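Local coordinates for multisubunit Na+/H+ antiporter, D subunit (Anoxybacillus flavithermus, PDB 6Z16), which probably takes part in exchanging sodium ions for protons across the cell membrane, as one subunit of a multisubunit antiporter, at residues A89-F97 with Y109-I117; E137-L147 with T159-S170. One frame throughout, in Å; residues are numbered along the deposited sequence.

Contact 1 (A89-F97 with Y109-I117); sequences ALACLVYSF and YYSFFQFLI. With PTY (phosphatidylethanolamine), chain Z.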
loop_
_atom_site.group_PDB
_atom_site.type_symbol
_atom_site.label_atom_id
_atom_site.label_comp_id
_atom_site.label_asym_id
_atom_site.label_seq_id
_atom_site.Cartn_x
_atom_site.Cartn_y
_atom_site.Cartn_z
ATOM N N ALA D 89 54.114 26.468 15.830
ATOM C CA ALA D 89 53.457 25.857 14.681
ATOM C C ALA D 89 53.636 26.690 13.420
ATOM O O ALA D 89 53.878 26.137 12.343
ATOM C CB ALA D 89 51.975 25.657 14.981
ATOM N N LEU D 90 53.546 28.018 13.541
ATOM C CA LEU D 90 53.748 28.889 12.385
ATOM C C LEU D 90 55.177 28.805 11.851
ATOM O O LEU D 90 55.389 28.696 10.630
ATOM C CB LEU D 90 53.394 30.323 12.763
ATOM C CG LEU D 90 53.545 31.390 11.689
ATOM C CD1 LEU D 90 52.678 31.070 10.496
ATOM C CD2 LEU D 90 53.170 32.730 12.275
ATOM N N ALA D 91 56.167 28.833 12.753
ATOM C CA ALA D 91 57.561 28.741 12.320
ATOM C C ALA D 91 57.869 27.388 11.687
ATOM O O ALA D 91 58.539 27.317 10.642
ATOM C CB ALA D 91 58.489 28.996 13.499
ATOM N N CYS D 92 57.350 26.308 12.277
ATOM C CA CYS D 92 57.564 24.981 11.714
ATOM C C CYS D 92 56.826 24.801 10.395
ATOM O O CYS D 92 57.297 24.066 9.525
ATOM C CB CYS D 92 57.137 23.914 12.713
ATOM S SG CYS D 92 58.164 23.819 14.189
ATOM N N LEU D 93 55.705 25.503 10.205
ATOM C CA LEU D 93 54.971 25.395 8.950
ATOM C C LEU D 93 55.702 26.090 7.809
ATOM O O LEU D 93 55.743 25.571 6.687
ATOM C CB LEU D 93 53.568 25.969 9.117
ATOM C CG LEU D 93 52.671 25.850 7.890
ATOM C CD1 LEU D 93 52.494 24.392 7.520
ATOM C CD2 LEU D 93 51.340 26.501 8.161
ATOM N N VAL D 94 56.291 27.260 8.068
ATOM C CA VAL D 94 57.039 27.924 6.999
ATOM C C VAL D 94 58.323 27.153 6.685
ATOM O O VAL D 94 58.717 27.007 5.508
ATOM C CB VAL D 94 57.307 29.392 7.370
ATOM C CG1 VAL D 94 58.025 30.103 6.247
ATOM C CG2 VAL D 94 56.006 30.095 7.675
ATOM N N TYR D 95 58.954 26.575 7.718
ATOM C CA TYR D 95 60.085 25.688 7.463
ATOM C C TYR D 95 59.653 24.449 6.686
ATOM O O TYR D 95 60.422 23.932 5.870
ATOM C CB TYR D 95 60.751 25.279 8.779
ATOM C CG TYR D 95 62.097 24.613 8.588
ATOM C CD1 TYR D 95 63.247 25.369 8.454
ATOM C CD2 TYR D 95 62.210 23.237 8.499
ATOM C CE1 TYR D 95 64.474 24.769 8.269
ATOM C CE2 TYR D 95 63.429 22.635 8.304
ATOM C CZ TYR D 95 64.554 23.402 8.188
ATOM O OH TYR D 95 65.764 22.788 7.994
ATOM N N SER D 96 58.419 23.982 6.906
ATOM C CA SER D 96 57.880 22.856 6.155
ATOM C C SER D 96 57.641 23.216 4.700
ATOM O O SER D 96 57.747 22.346 3.829
ATOM C CB SER D 96 56.575 22.390 6.791
ATOM O OG SER D 96 56.772 21.994 8.132
ATOM N N PHE D 97 57.270 24.474 4.432
ATOM C CA PHE D 97 57.143 24.941 3.051
ATOM C C PHE D 97 58.474 24.839 2.331
ATOM O O PHE D 97 58.536 24.402 1.177
ATOM C CB PHE D 97 56.671 26.396 2.980
ATOM C CG PHE D 97 55.265 26.633 3.442
ATOM C CD1 PHE D 97 54.384 25.594 3.655
ATOM C CD2 PHE D 97 54.824 27.928 3.642
ATOM C CE1 PHE D 97 53.107 25.841 4.080
ATOM C CE2 PHE D 97 53.551 28.177 4.063
ATOM C CZ PHE D 97 52.691 27.134 4.283
ATOM N N TYR D 109 50.202 15.758 4.183
ATOM C CA TYR D 109 51.139 16.194 5.219
ATOM C C TYR D 109 50.559 17.306 6.090
ATOM O O TYR D 109 50.661 17.262 7.324
ATOM C CB TYR D 109 52.442 16.649 4.569
ATOM C CG TYR D 109 53.443 17.184 5.552
ATOM C CD1 TYR D 109 54.162 16.330 6.370
ATOM C CD2 TYR D 109 53.667 18.549 5.669
ATOM C CE1 TYR D 109 55.072 16.818 7.277
ATOM C CE2 TYR D 109 54.566 19.045 6.574
ATOM C CZ TYR D 109 55.268 18.178 7.373
ATOM O OH TYR D 109 56.174 18.676 8.275
ATOM N N TYR D 110 49.946 18.313 5.467
ATOM C CA TYR D 110 49.464 19.468 6.211
ATOM C C TYR D 110 48.223 19.146 7.023
ATOM O O TYR D 110 47.988 19.785 8.056
ATOM C CB TYR D 110 49.199 20.619 5.247
ATOM C CG TYR D 110 50.439 21.023 4.493
ATOM C CD1 TYR D 110 51.407 21.815 5.087
ATOM C CD2 TYR D 110 50.655 20.587 3.195
ATOM C CE1 TYR D 110 52.546 22.169 4.404
ATOM C CE2 TYR D 110 51.786 20.940 2.506
ATOM C CZ TYR D 110 52.728 21.727 3.115
ATOM O OH TYR D 110 53.860 22.080 2.425
ATOM N N SER D 111 47.458 18.139 6.602
ATOM C CA SER D 111 46.358 17.637 7.415
ATOM C C SER D 111 46.877 17.056 8.720
ATOM O O SER D 111 46.347 17.350 9.794
ATOM C CB SER D 111 45.582 16.579 6.638
ATOM O OG SER D 111 45.059 17.107 5.440
ATOM N N PHE D 112 47.943 16.254 8.640
ATOM C CA PHE D 112 48.519 15.614 9.819
ATOM C C PHE D 112 49.158 16.641 10.746
ATOM O O PHE D 112 49.075 16.513 11.976
ATOM C CB PHE D 112 49.541 14.575 9.368
ATOM C CG PHE D 112 48.942 13.429 8.610
ATOM C CD1 PHE D 112 47.640 13.022 8.848
ATOM C CD2 PHE D 112 49.663 12.796 7.615
ATOM C CE1 PHE D 112 47.084 11.980 8.134
ATOM C CE2 PHE D 112 49.099 11.778 6.873
ATOM C CZ PHE D 112 47.819 11.357 7.149
ATOM N N PHE D 113 49.789 17.663 10.157
ATOM C CA PHE D 113 50.253 18.839 10.892
ATOM C C PHE D 113 49.127 19.474 11.703
ATOM O O PHE D 113 49.261 19.704 12.918
ATOM C CB PHE D 113 50.817 19.848 9.887
ATOM C CG PHE D 113 51.452 21.059 10.511
ATOM C CD1 PHE D 113 52.774 21.035 10.898
ATOM C CD2 PHE D 113 50.723 22.224 10.705
ATOM C CE1 PHE D 113 53.356 22.143 11.463
ATOM C CE2 PHE D 113 51.298 23.327 11.283
ATOM C CZ PHE D 113 52.615 23.285 11.660
ATOM N N GLN D 114 48.008 19.770 11.038
ATOM C CA GLN D 114 46.906 20.433 11.724
ATOM C C GLN D 114 46.249 19.529 12.757
ATOM O O GLN D 114 45.796 20.021 13.788
ATOM C CB GLN D 114 45.876 20.932 10.716
ATOM C CG GLN D 114 46.378 22.028 9.794
ATOM C CD GLN D 114 46.616 23.337 10.504
ATOM O OE1 GLN D 114 45.826 23.753 11.344
ATOM N NE2 GLN D 114 47.719 23.993 10.175
ATOM N N PHE D 115 46.223 18.209 12.530
ATOM C CA PHE D 115 45.685 17.316 13.556
ATOM C C PHE D 115 46.593 17.240 14.776
ATOM O O PHE D 115 46.097 17.114 15.904
ATOM C CB PHE D 115 45.438 15.907 13.015
ATOM C CG PHE D 115 44.179 15.771 12.210
ATOM C CD1 PHE D 115 42.945 15.931 12.816
ATOM C CD2 PHE D 115 44.221 15.390 10.881
ATOM C CE1 PHE D 115 41.788 15.796 12.092
ATOM C CE2 PHE D 115 43.066 15.247 10.150
ATOM C CZ PHE D 115 41.847 15.448 10.758
ATOM N N LEU D 116 47.910 17.333 14.578
ATOM C CA LEU D 116 48.819 17.381 15.719
ATOM C C LEU D 116 48.616 18.645 16.542
ATOM O O LEU D 116 48.616 18.596 17.783
ATOM C CB LEU D 116 50.264 17.276 15.245
ATOM C CG LEU D 116 51.336 17.328 16.327
ATOM C CD1 LEU D 116 51.128 16.219 17.326
ATOM C CD2 LEU D 116 52.700 17.208 15.695
ATOM N N ILE D 117 48.413 19.785 15.874
ATOM C CA ILE D 117 48.218 20.994 16.671
ATOM C C ILE D 117 46.821 21.015 17.293
ATOM O O ILE D 117 46.637 21.601 18.369
ATOM C CB ILE D 117 48.544 22.279 15.880
ATOM C CG1 ILE D 117 47.580 22.520 14.736
ATOM C CG2 ILE D 117 49.965 22.220 15.344
ATOM C CD1 ILE D 117 47.791 23.836 14.051
HETATM C C1 PTY Z . 56.536 30.779 0.853
HETATM C C2 PTY Z . 61.520 26.066 -2.525
HETATM C C3 PTY Z . 60.104 26.477 -2.081
HETATM O O4 PTY Z . 55.997 31.962 1.486
HETATM C C5 PTY Z . 56.821 29.754 -1.393
HETATM C C6 PTY Z . 56.702 31.037 -0.618
HETATM O O7 PTY Z . 57.952 31.775 -0.790
HETATM C C8 PTY Z . 57.983 32.735 -1.726
HETATM O O10 PTY Z . 57.062 32.988 -2.454
HETATM C C11 PTY Z . 59.304 33.445 -1.730
HETATM C C12 PTY Z . 59.658 34.011 -0.362
HETATM C C13 PTY Z . 61.039 34.645 -0.294
HETATM C C14 PTY Z . 61.463 34.969 1.131
HETATM C C15 PTY Z . 60.460 35.833 1.878
HETATM C C16 PTY Z . 60.521 35.690 3.386
HETATM C C17 PTY Z . 60.070 34.328 3.883
HETATM C C18 PTY Z . 60.034 34.212 5.393
HETATM C C19 PTY Z . 59.192 35.275 6.070
HETATM C C20 PTY Z . 59.675 35.639 7.463
HETATM C C21 PTY Z . 59.562 34.522 8.479
HETATM C C22 PTY Z . 58.144 34.253 8.930
HETATM C C23 PTY Z . 58.048 33.228 10.037
HETATM C C24 PTY Z . 56.710 33.231 10.748
HETATM C C30 PTY Z . 56.742 32.519 2.435
HETATM C C31 PTY Z . 55.995 33.593 3.163
HETATM O O30 PTY Z . 57.862 32.176 2.686
HETATM C C32 PTY Z . 55.527 33.113 4.528
HETATM C C33 PTY Z . 55.006 34.213 5.434
HETATM C C34 PTY Z . 54.733 33.711 6.840
HETATM C C35 PTY Z . 54.358 34.780 7.847
HETATM C C36 PTY Z . 53.039 35.471 7.563
HETATM C C37 PTY Z . 52.607 36.432 8.661
HETATM C C38 PTY Z . 51.309 37.167 8.366
HETATM P P1 PTY Z . 59.182 28.963 -2.307
HETATM O O11 PTY Z . 60.192 27.881 -1.744
HETATM O O12 PTY Z . 59.955 30.268 -2.425
HETATM O O13 PTY Z . 58.539 28.505 -3.555
HETATM O O14 PTY Z . 58.111 29.164 -1.139
HETATM N N1 PTY Z . 61.636 24.606 -2.478
#
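The Phe-113 ring reaches across an antiparallel pair of transmembrane helices and lies under Leu-93. Leu-93 CD1 sits over one face, 4.2 Å from the ring centroid and 15° off the ring normal, a CH-pi contact. Phe-113 CG is anti to the backbone N (chi1 -175°), which sends the ring out toward helix 76-99. Its CZ ends 3.2 Å from Ala-89 O, which lies at the ring edge. Cys-92 CB is also at that edge. The segment axes approach to 11.9 Å; the rings of Tyr-110 and Phe-113 bridge much of this, while Ala-89 CB reaches Ile-117 CG2.

The same CD1 of Leu-93 meets the edge of Tyr-110, 3.7 Å from CD1 of that ring, and the two side chains cross at about a right angle. Phe-97 and Tyr-110 meet obliquely, with planes at 59°. Tyr-110 OH is hydrogen-bonded to Glu-105, beyond the segments. On the other side of helix 76-99, Leu-90 and Val-94 touch the tails of a bound phosphatidylethanolamine.

The polar link is slight. Tyr-109 OH gives a weak hydrogen bond to Ser-96 OG at 3.4 Å. Ser-96 OG in turn donates to Cys-92 O at 2.6 Å, on the face of that carbonyl opposite to Ser-96 N.

Contact 2 (E137-L147 with T159-S170); sequences EVMLMSSYVLL and TIKYTLVNVISS
The Tyr-144 ring is held between the two helices of an antiparallel transmembrane pair, within the membrane module shared by Mrp antiporters and complex I. One face carries Leu-140 O from its own helix. Over the centre of the opposite face stands Thr-163 CG2, 4.1 Å from the ring centroid and 9° off the normal, a CH-pi contact. Tyr-162 CD2 and Asn-166 CB lie at its edge, the latter 3.2 Å from Tyr-144 OH. The Tyr-162 ring has Asn-166 ND2 over the centre of one face and Ser-143 OG at its edge.

The two tyrosine planes are 81° apart, but the pair is oblique. Tyr-144 CD1 meets Tyr-162 CE2 at 3.6 Å. The packing is knobs-into-holes in both directions. Tyr-144 sits among Tyr-162, Thr-163, Asn-166 and Val-167. Tyr-162 sits among Leu-140, Ser-143, Tyr-144 and Leu-147. With chi1 at 179° the ring of Tyr-162 points away from its own backbone N and across the gap, bringing OH to Ser-143 OG. That hydrogen bond is 3.1 Å long, and Ser-143 OG in turn donates a hydrogen bond to Leu-140 O. An alanine in place of Tyr-162 is likely to leave Ser-143 OG without this donor and open a gap beside Leu-140 and Leu-147.

Leu-147 CG packs against Thr-159 OG1 at one end. At the other, a potassium ion lies about 6 Å from the side chain of Ser-170, and the bent chain of Glu-137 brings OE2 to 2.9 Å from Ser-170 OG.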
loop_
_atom_site.group_PDB
_atom_site.type_symbol
_atom_site.label_atom_id
_atom_site.label_comp_id
_atom_site.label_asym_id
_atom_site.label_seq_id
_atom_site.Cartn_x
_atom_site.Cartn_y
_atom_site.Cartn_z
ATOM N N GLU D 137 45.404 10.785 22.547
ATOM C CA GLU D 137 45.484 9.888 21.393
ATOM C C GLU D 137 45.345 10.588 20.052
ATOM O O GLU D 137 45.889 10.083 19.068
ATOM C CB GLU D 137 44.486 8.737 21.454
ATOM C CG GLU D 137 45.089 7.548 22.151
ATOM C CD GLU D 137 44.723 7.490 23.578
ATOM O OE1 GLU D 137 43.679 8.057 23.916
ATOM O OE2 GLU D 137 45.506 6.941 24.368
ATOM N N VAL D 138 44.659 11.735 19.989
ATOM C CA VAL D 138 44.681 12.547 18.766
ATOM C C VAL D 138 46.108 12.984 18.451
ATOM O O VAL D 138 46.623 12.768 17.338
ATOM C CB VAL D 138 43.749 13.767 18.903
ATOM C CG1 VAL D 138 43.890 14.678 17.699
ATOM C CG2 VAL D 138 42.316 13.341 19.046
ATOM N N MET D 139 46.768 13.563 19.463
ATOM C CA MET D 139 48.161 13.991 19.378
ATOM C C MET D 139 49.091 12.841 19.006
ATOM O O MET D 139 49.904 12.957 18.081
ATOM C CB MET D 139 48.556 14.581 20.727
ATOM C CG MET D 139 49.938 15.138 20.820
ATOM S SD MET D 139 50.259 15.556 22.537
ATOM C CE MET D 139 50.494 13.924 23.220
ATOM N N LEU D 140 48.958 11.705 19.697
ATOM C CA LEU D 140 49.868 10.586 19.490
ATOM C C LEU D 140 49.642 9.907 18.151
ATOM O O LEU D 140 50.604 9.468 17.519
ATOM C CB LEU D 140 49.742 9.573 20.624
ATOM C CG LEU D 140 50.400 9.940 21.951
ATOM C CD1 LEU D 140 50.047 8.912 23.001
ATOM C CD2 LEU D 140 51.898 10.040 21.772
ATOM N N MET D 141 48.393 9.825 17.688
ATOM C CA MET D 141 48.121 9.211 16.396
ATOM C C MET D 141 48.700 10.043 15.260
ATOM O O MET D 141 49.355 9.500 14.347
ATOM C CB MET D 141 46.615 9.030 16.230
ATOM C CG MET D 141 46.246 8.172 15.059
ATOM S SD MET D 141 46.767 6.480 15.328
ATOM C CE MET D 141 47.092 6.016 13.646
ATOM N N SER D 142 48.508 11.367 15.326
ATOM C CA SER D 142 49.115 12.251 14.336
ATOM C C SER D 142 50.638 12.207 14.393
ATOM O O SER D 142 51.292 12.272 13.346
ATOM C CB SER D 142 48.606 13.668 14.540
ATOM O OG SER D 142 48.936 14.107 15.836
ATOM N N SER D 143 51.215 12.028 15.587
ATOM C CA SER D 143 52.668 11.927 15.689
ATOM C C SER D 143 53.192 10.612 15.119
ATOM O O SER D 143 54.281 10.591 14.536
ATOM C CB SER D 143 53.111 12.093 17.139
ATOM O OG SER D 143 52.709 10.992 17.920
ATOM N N TYR D 144 52.436 9.512 15.285
ATOM C CA TYR D 144 52.777 8.235 14.645
ATOM C C TYR D 144 52.871 8.395 13.141
ATOM O O TYR D 144 53.831 7.935 12.505
ATOM C CB TYR D 144 51.714 7.167 14.907
ATOM C CG TYR D 144 51.426 6.728 16.310
ATOM C CD1 TYR D 144 52.342 6.872 17.340
ATOM C CD2 TYR D 144 50.188 6.192 16.605
ATOM C CE1 TYR D 144 52.014 6.474 18.629
ATOM C CE2 TYR D 144 49.859 5.801 17.864
ATOM C CZ TYR D 144 50.763 5.940 18.870
ATOM O OH TYR D 144 50.372 5.525 20.112
ATOM N N VAL D 145 51.859 9.037 12.553
ATOM C CA VAL D 145 51.814 9.109 11.098
ATOM C C VAL D 145 52.870 10.078 10.573
ATOM O O VAL D 145 53.530 9.799 9.564
ATOM C CB VAL D 145 50.403 9.482 10.616
ATOM C CG1 VAL D 145 50.359 9.406 9.130
ATOM C CG2 VAL D 145 49.377 8.543 11.193
ATOM N N LEU D 146 53.080 11.209 11.264
ATOM C CA LEU D 146 54.133 12.144 10.867
ATOM C C LEU D 146 55.524 11.548 11.041
ATOM O O LEU D 146 56.445 11.906 10.300
ATOM C CB LEU D 146 54.018 13.445 11.660
ATOM C CG LEU D 146 52.903 14.417 11.288
ATOM C CD1 LEU D 146 52.809 15.514 12.313
ATOM C CD2 LEU D 146 53.206 15.004 9.935
ATOM N N LEU D 147 55.691 10.632 11.990
ATOM C CA LEU D 147 56.955 9.924 12.127
ATOM C C LEU D 147 57.172 8.939 10.987
ATOM O O LEU D 147 58.292 8.804 10.484
ATOM C CB LEU D 147 56.989 9.214 13.476
ATOM C CG LEU D 147 58.210 8.396 13.873
ATOM C CD1 LEU D 147 59.430 9.254 13.910
ATOM C CD2 LEU D 147 57.974 7.794 15.229
ATOM N N THR D 159 59.300 3.981 14.186
ATOM C CA THR D 159 57.860 4.114 14.363
ATOM C C THR D 159 57.288 2.900 15.080
ATOM O O THR D 159 56.394 3.045 15.924
ATOM C CB THR D 159 57.172 4.315 13.014
ATOM O OG1 THR D 159 57.748 5.438 12.350
ATOM C CG2 THR D 159 55.700 4.605 13.209
ATOM N N ILE D 160 57.815 1.703 14.778
ATOM C CA ILE D 160 57.426 0.493 15.513
ATOM C C ILE D 160 57.729 0.641 17.004
ATOM O O ILE D 160 56.862 0.393 17.859
ATOM C CB ILE D 160 58.120 -0.743 14.916
ATOM C CG1 ILE D 160 57.576 -1.044 13.525
ATOM C CG2 ILE D 160 57.954 -1.943 15.808
ATOM C CD1 ILE D 160 58.315 -2.125 12.811
ATOM N N LYS D 161 58.939 1.117 17.322
ATOM C CA LYS D 161 59.346 1.310 18.721
ATOM C C LYS D 161 58.459 2.334 19.441
ATOM O O LYS D 161 57.914 2.061 20.527
ATOM C CB LYS D 161 60.801 1.768 18.783
ATOM C CG LYS D 161 61.898 0.704 18.858
ATOM C CD LYS D 161 62.009 -0.126 17.595
ATOM C CE LYS D 161 63.210 -1.050 17.620
ATOM N NZ LYS D 161 64.480 -0.292 17.631
ATOM N N TYR D 162 58.305 3.520 18.834
ATOM C CA TYR D 162 57.543 4.619 19.423
ATOM C C TYR D 162 56.074 4.252 19.609
ATOM O O TYR D 162 55.469 4.561 20.652
ATOM C CB TYR D 162 57.709 5.841 18.517
ATOM C CG TYR D 162 56.976 7.090 18.918
ATOM C CD1 TYR D 162 57.393 7.843 19.996
ATOM C CD2 TYR D 162 55.901 7.548 18.177
ATOM C CE1 TYR D 162 56.736 9.001 20.352
ATOM C CE2 TYR D 162 55.238 8.701 18.525
ATOM C CZ TYR D 162 55.661 9.423 19.615
ATOM O OH TYR D 162 55.006 10.572 19.971
ATOM N N THR D 163 55.504 3.544 18.626
ATOM C CA THR D 163 54.104 3.146 18.680
ATOM C C THR D 163 53.868 2.138 19.791
ATOM O O THR D 163 52.874 2.239 20.520
ATOM C CB THR D 163 53.687 2.556 17.336
ATOM O OG1 THR D 163 54.066 3.452 16.288
ATOM C CG2 THR D 163 52.191 2.373 17.289
ATOM N N LEU D 164 54.798 1.187 19.946
ATOM C CA LEU D 164 54.713 0.176 20.997
ATOM C C LEU D 164 54.679 0.817 22.384
ATOM O O LEU D 164 53.814 0.489 23.219
ATOM C CB LEU D 164 55.913 -0.756 20.847
ATOM C CG LEU D 164 56.032 -2.179 21.376
ATOM C CD1 LEU D 164 57.084 -2.866 20.532
ATOM C CD2 LEU D 164 56.412 -2.218 22.821
ATOM N N VAL D 165 55.589 1.776 22.618
ATOM C CA VAL D 165 55.665 2.445 23.920
ATOM C C VAL D 165 54.393 3.230 24.213
ATOM O O VAL D 165 53.851 3.178 25.331
ATOM C CB VAL D 165 56.898 3.364 23.978
ATOM C CG1 VAL D 165 56.972 4.083 25.314
ATOM C CG2 VAL D 165 58.121 2.578 23.762
ATOM N N ASN D 166 53.876 3.943 23.211
ATOM C CA ASN D 166 52.719 4.788 23.485
ATOM C C ASN D 166 51.435 3.982 23.629
ATOM O O ASN D 166 50.524 4.414 24.343
ATOM C CB ASN D 166 52.588 5.839 22.403
ATOM C CG ASN D 166 53.682 6.853 22.465
ATOM O OD1 ASN D 166 54.008 7.369 23.532
ATOM N ND2 ASN D 166 54.290 7.120 21.328
ATOM N N VAL D 167 51.356 2.804 22.999
ATOM C CA VAL D 167 50.223 1.906 23.228
ATOM C C VAL D 167 50.209 1.420 24.672
ATOM O O VAL D 167 49.159 1.426 25.342
ATOM C CB VAL D 167 50.265 0.727 22.241
ATOM C CG1 VAL D 167 49.320 -0.339 22.672
ATOM C CG2 VAL D 167 49.856 1.179 20.873
ATOM N N ILE D 168 51.383 1.016 25.178
ATOM C CA ILE D 168 51.478 0.564 26.568
ATOM C C ILE D 168 51.097 1.679 27.541
ATOM O O ILE D 168 50.311 1.465 28.478
ATOM C CB ILE D 168 52.888 0.013 26.840
ATOM C CG1 ILE D 168 53.114 -1.243 26.007
ATOM C CG2 ILE D 168 53.086 -0.285 28.304
ATOM C CD1 ILE D 168 54.521 -1.714 26.019
ATOM N N SER D 169 51.578 2.899 27.291
ATOM C CA SER D 169 51.253 4.008 28.188
ATOM C C SER D 169 49.791 4.443 28.077
ATOM O O SER D 169 49.207 4.910 29.065
ATOM C CB SER D 169 52.186 5.181 27.913
ATOM O OG SER D 169 52.003 5.677 26.603
ATOM N N SER D 170 49.173 4.267 26.906
ATOM C CA SER D 170 47.750 4.561 26.759
ATOM C C SER D 170 46.894 3.597 27.567
ATOM O O SER D 170 45.927 4.013 28.228
ATOM C CB SER D 170 47.372 4.500 25.285
ATOM O OG SER D 170 48.056 5.501 24.556
#

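Both contacts are buried, and each joins two antiparallel transmembrane helices. They share no helix, but helix 109-124 of contact 1 is followed in the chain by helix 129-148 of contact 2, and the two pack together. Leu-116 CA meets Ser-142 OG at 3.3 Å, and Phe-112 meets Val-145. Their centres are 18 Å apart. Contact 1 is mostly apolar and aromatic and has lipid tails on the far side of helix 76-99. The segment axes come closer in contact 2 (10.1 Å against 11.9 Å), and its longer segments bury 508 Å² against 375 Å², with more polar groups. Both reach another antiporter chain, contact 1 through Phe-112 and Phe-115, contact 2 through Met-141 and Val-145 among others.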